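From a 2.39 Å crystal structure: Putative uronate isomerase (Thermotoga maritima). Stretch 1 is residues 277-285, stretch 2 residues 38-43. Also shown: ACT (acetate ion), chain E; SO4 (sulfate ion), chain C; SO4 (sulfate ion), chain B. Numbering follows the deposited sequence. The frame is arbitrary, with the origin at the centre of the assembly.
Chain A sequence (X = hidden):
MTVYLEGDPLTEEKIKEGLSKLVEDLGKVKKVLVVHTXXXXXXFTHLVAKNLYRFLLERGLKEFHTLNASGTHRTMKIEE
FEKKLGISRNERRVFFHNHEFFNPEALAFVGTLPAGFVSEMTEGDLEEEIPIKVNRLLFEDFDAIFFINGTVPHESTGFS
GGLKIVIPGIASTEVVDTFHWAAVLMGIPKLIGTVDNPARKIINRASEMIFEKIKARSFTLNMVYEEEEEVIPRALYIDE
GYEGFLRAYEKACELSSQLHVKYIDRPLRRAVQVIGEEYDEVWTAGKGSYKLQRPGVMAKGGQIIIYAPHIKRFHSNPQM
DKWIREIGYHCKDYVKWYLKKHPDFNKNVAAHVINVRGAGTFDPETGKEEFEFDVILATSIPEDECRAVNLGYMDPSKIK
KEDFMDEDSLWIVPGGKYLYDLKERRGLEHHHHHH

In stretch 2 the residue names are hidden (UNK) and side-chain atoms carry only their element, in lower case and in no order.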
# COMPACT_ATOMS: atom_id res chain seq x y z
N GLU A 277 -2.56 -2.44 15.48
CA GLU A 277 -1.62 -3.56 15.45
C GLU A 277 -1.14 -3.91 14.03
O GLU A 277 -0.03 -4.41 13.85
CB GLU A 277 -2.30 -4.79 16.09
CG GLU A 277 -1.36 -5.88 16.64
CD GLU A 277 -1.52 -7.25 15.96
OE1 GLU A 277 -0.57 -7.68 15.26
OE2 GLU A 277 -2.58 -7.90 16.15
N GLU A 278 -1.99 -3.65 13.03
CA GLU A 278 -1.71 -4.04 11.64
C GLU A 278 -0.48 -3.31 11.05
O GLU A 278 0.19 -3.83 10.16
CB GLU A 278 -2.93 -3.81 10.75
CG GLU A 278 -3.30 -2.34 10.55
CD GLU A 278 -4.36 -1.86 11.54
OE1 GLU A 278 -4.57 -2.54 12.59
OE2 GLU A 278 -4.98 -0.81 11.27
N TYR A 279 -0.21 -2.10 11.54
CA TYR A 279 0.98 -1.39 11.10
C TYR A 279 2.15 -1.72 12.02
O TYR A 279 2.22 -1.31 13.17
CB TYR A 279 0.72 0.11 11.00
CG TYR A 279 -0.34 0.47 9.97
CD1 TYR A 279 -0.47 -0.26 8.79
CD2 TYR A 279 -1.22 1.53 10.18
CE1 TYR A 279 -1.44 0.06 7.84
CE2 TYR A 279 -2.19 1.86 9.24
CZ TYR A 279 -2.30 1.12 8.08
OH TYR A 279 -3.27 1.44 7.14
N ASP A 280 3.09 -2.48 11.47
CA ASP A 280 4.08 -3.24 12.22
C ASP A 280 5.34 -2.42 12.53
O ASP A 280 6.15 -2.77 13.40
CB ASP A 280 4.48 -4.44 11.34
CG ASP A 280 4.37 -5.73 12.07
OD1 ASP A 280 3.92 -5.69 13.22
OD2 ASP A 280 4.73 -6.79 11.50
N GLU A 281 5.51 -1.35 11.77
CA GLU A 281 6.78 -0.67 11.71
C GLU A 281 6.52 0.68 11.08
O GLU A 281 5.41 0.91 10.55
CB GLU A 281 7.75 -1.46 10.84
CG GLU A 281 7.26 -1.57 9.40
CD GLU A 281 7.73 -2.84 8.69
OE1 GLU A 281 8.37 -3.70 9.33
OE2 GLU A 281 7.45 -2.97 7.47
N VAL A 282 7.51 1.56 11.14
CA VAL A 282 7.34 2.93 10.65
C VAL A 282 6.95 2.98 9.16
O VAL A 282 6.13 3.82 8.74
CB VAL A 282 8.59 3.78 10.92
CG1 VAL A 282 8.38 5.20 10.44
CG2 VAL A 282 8.92 3.76 12.42
N TRP A 283 7.50 2.05 8.38
CA TRP A 283 7.18 1.92 6.96
C TRP A 283 5.68 2.00 6.71
O TRP A 283 5.26 2.69 5.79
CB TRP A 283 7.72 0.60 6.40
CG TRP A 283 7.84 0.57 4.89
CD1 TRP A 283 7.01 -0.07 4.00
CD2 TRP A 283 8.87 1.19 4.11
NE1 TRP A 283 7.48 0.11 2.71
CE2 TRP A 283 8.61 0.88 2.75
CE3 TRP A 283 10.00 1.96 4.43
CZ2 TRP A 283 9.45 1.33 1.70
CZ3 TRP A 283 10.83 2.40 3.40
CH2 TRP A 283 10.54 2.09 2.05
N THR A 284 4.88 1.30 7.50
CA THR A 284 3.43 1.43 7.34
C THR A 284 2.80 2.47 8.27
O THR A 284 1.82 3.13 7.88
CB THR A 284 2.71 0.10 7.50
OG1 THR A 284 3.14 -0.54 8.72
CG2 THR A 284 2.98 -0.79 6.30
N ALA A 285 3.34 2.64 9.48
CA ALA A 285 2.74 3.60 10.40
C ALA A 285 2.89 5.04 9.89
O ALA A 285 2.16 5.95 10.33
CB ALA A 285 3.32 3.46 11.79
N UNK A 38 -1.93 -8.47 2.48
CA UNK A 38 -1.23 -9.07 3.63
C UNK A 38 -1.82 -8.59 4.96
O UNK A 38 -2.84 -7.88 4.97
c UNK A 38 0.66 -7.38 3.62
o UNK A 38 1.89 -7.05 3.63
o UNK A 38 -0.27 -6.54 3.66
c UNK A 38 0.28 -8.85 3.55
N UNK A 39 -1.17 -8.97 6.07
CA UNK A 39 -1.66 -8.67 7.43
C UNK A 39 -1.81 -7.16 7.62
O UNK A 39 -2.48 -6.69 8.55
c UNK A 39 0.61 -8.42 8.57
c UNK A 39 2.97 -6.92 8.69
c UNK A 39 0.77 -7.39 9.51
c UNK A 39 -0.68 -9.22 8.49
o UNK A 39 4.14 -6.18 8.73
c UNK A 39 1.94 -6.65 9.57
c UNK A 39 2.83 -7.93 7.75
c UNK A 39 1.67 -8.67 7.69
N UNK A 40 -1.15 -6.42 6.73
CA UNK A 40 -1.09 -4.96 6.75
C UNK A 40 -2.42 -4.34 6.30
O UNK A 40 -2.73 -3.18 6.64
c UNK A 40 -0.27 -3.45 4.81
o UNK A 40 1.20 -4.05 6.68
c UNK A 40 0.11 -4.50 5.85
N UNK A 41 -3.21 -5.11 5.56
CA UNK A 41 -4.51 -4.62 5.08
C UNK A 41 -5.68 -5.20 5.87
O UNK A 41 -5.92 -6.41 5.86
c UNK A 41 -3.58 -2.42 0.04
n UNK A 41 -4.70 -3.04 -0.35
c UNK A 41 -4.08 -2.86 2.42
c UNK A 41 -4.71 -4.97 3.60
n UNK A 41 -2.76 -1.88 -0.86
c UNK A 41 -3.69 -4.31 2.69
n UNK A 41 -3.27 -2.32 1.34
N UNK A 42 -6.40 -4.32 6.57
CA UNK A 42 -7.62 -4.73 7.25
C UNK A 42 -8.80 -4.54 6.29
O UNK A 42 -9.20 -3.40 5.98
c UNK A 42 -7.83 -3.96 8.58
c UNK A 42 -6.51 -3.93 9.36
c UNK A 42 -8.94 -4.60 9.43
N UNK A 43 -9.35 -5.65 5.80
CA UNK A 43 -10.38 -5.64 4.78
C UNK A 43 -11.28 -6.86 4.94
O UNK A 43 -11.19 -7.56 5.96
c UNK A 43 -9.75 -5.58 3.37
o UNK A 43 -7.71 -6.47 2.45
c UNK A 43 -8.76 -6.74 3.10
o UNK A 43 -9.00 -7.92 3.50
C ACT E . -3.49 -3.62 -3.11
O ACT E . -3.30 -2.42 -3.37
OXT ACT E . -4.67 -3.99 -3.23
CH3 ACT E . -2.37 -4.53 -2.69
S SO4 C . 0.02 -0.43 1.13
O1 SO4 C . -0.85 -0.48 -0.06
O2 SO4 C . 0.50 -1.79 1.45
O3 SO4 C . 1.19 0.44 0.94
O4 SO4 C . -0.80 0.08 2.24
S SO4 B . 6.30 -1.14 -0.73
O1 SO4 B . 5.87 -0.60 -2.03
O2 SO4 B . 5.85 -2.53 -0.61
O3 SO4 B . 7.76 -1.05 -0.63
O4 SO4 B . 5.70 -0.34 0.36
O HOH W 1 6.29 -5.78 7.33
O HOH W 2 -5.09 -1.30 6.49

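Position 38 carries two side-chain carbons, the second bearing two oxygens: a short carboxylate. It lies out of reach of stretch 1, so its work is local. The backbone O of position 38 accepts a 2.9 Å hydrogen bond from N of position 41, closing a type I turn. This is Asp-38, a residue well suited to opening a turn, because a short carboxylate can lie near a following amide; here OD1 takes a weak 3.2 Å bond from N of position 40, an atom whose place is less sure.

Position 39 has one carbon leading to a six-carbon ring that bears a single oxygen. Its CA-to-CB bond points sideways, yet the ring reaches stretch 1, and one ring carbon comes within 3.4 Å of Glu-278 O. The phenolic oxygen ends 2.9 Å from Asp-280 OD2. The residue is Tyr-39; a long aromatic side chain can span the gap, its carbons meeting Glu-278 O and its hydroxyl coming near Asp-280 OD2. Tyr-39 OH is also hydrogen-bonded to water 1 (2.6 Å), which donates to Glu-281 OE2 (3.0 Å).

At position 40, one carbon carries an oxygen and a carbon, a small branched side chain. The oxygen is 3.7 Å from Thr-284 CG2 and 3.6 Å from Glu-278 O. This is Thr-40, small enough to be buried here, but its OG1 has no hydrogen-bonding partner in the model. Its backbone O sits 3.7 Å from Tyr-279 CE1.

Position 41 shows three carbons, a nitrogen, and a carbon with two further nitrogens, a guanidinium. This is Arg-41. Its CA-to-CB bond points away from stretch 1, and the guanidinium meets bound anions, as its positive charge favors: NH2 donates to the acetate O at 2.6 Å and, in a very short bond, to O1 of the chain C sulfate at 2.5 Å.

Position 42 has three carbons, branched at the first and without polar atoms. One methyl packs 3.7 Å from Glu-278 CD. Val-42 offers a compact apolar surface to that side chain.

Position 43 again shows two carbons, the second with two oxygens. It is Asp-43, out of reach of stretch 1; both its oxygens are hydrogen-bonded to residues flanking the stretches.

The contact, burying 325 Å², rests chiefly on packing. Glu-278 is its hub, touching Tyr-39, Thr-40 and Val-42, while water 2 joins the two loops by donating to Thr-40 O (3.0 Å), accepting from Val-42 N (3.3 Å) and bonding weakly to Tyr-279 OH (3.4 Å). Arg-41, the last residue of the turn, binds the anions, while its neighbors meet stretch 1.

Stretch 2 (38-43) DYTRVD
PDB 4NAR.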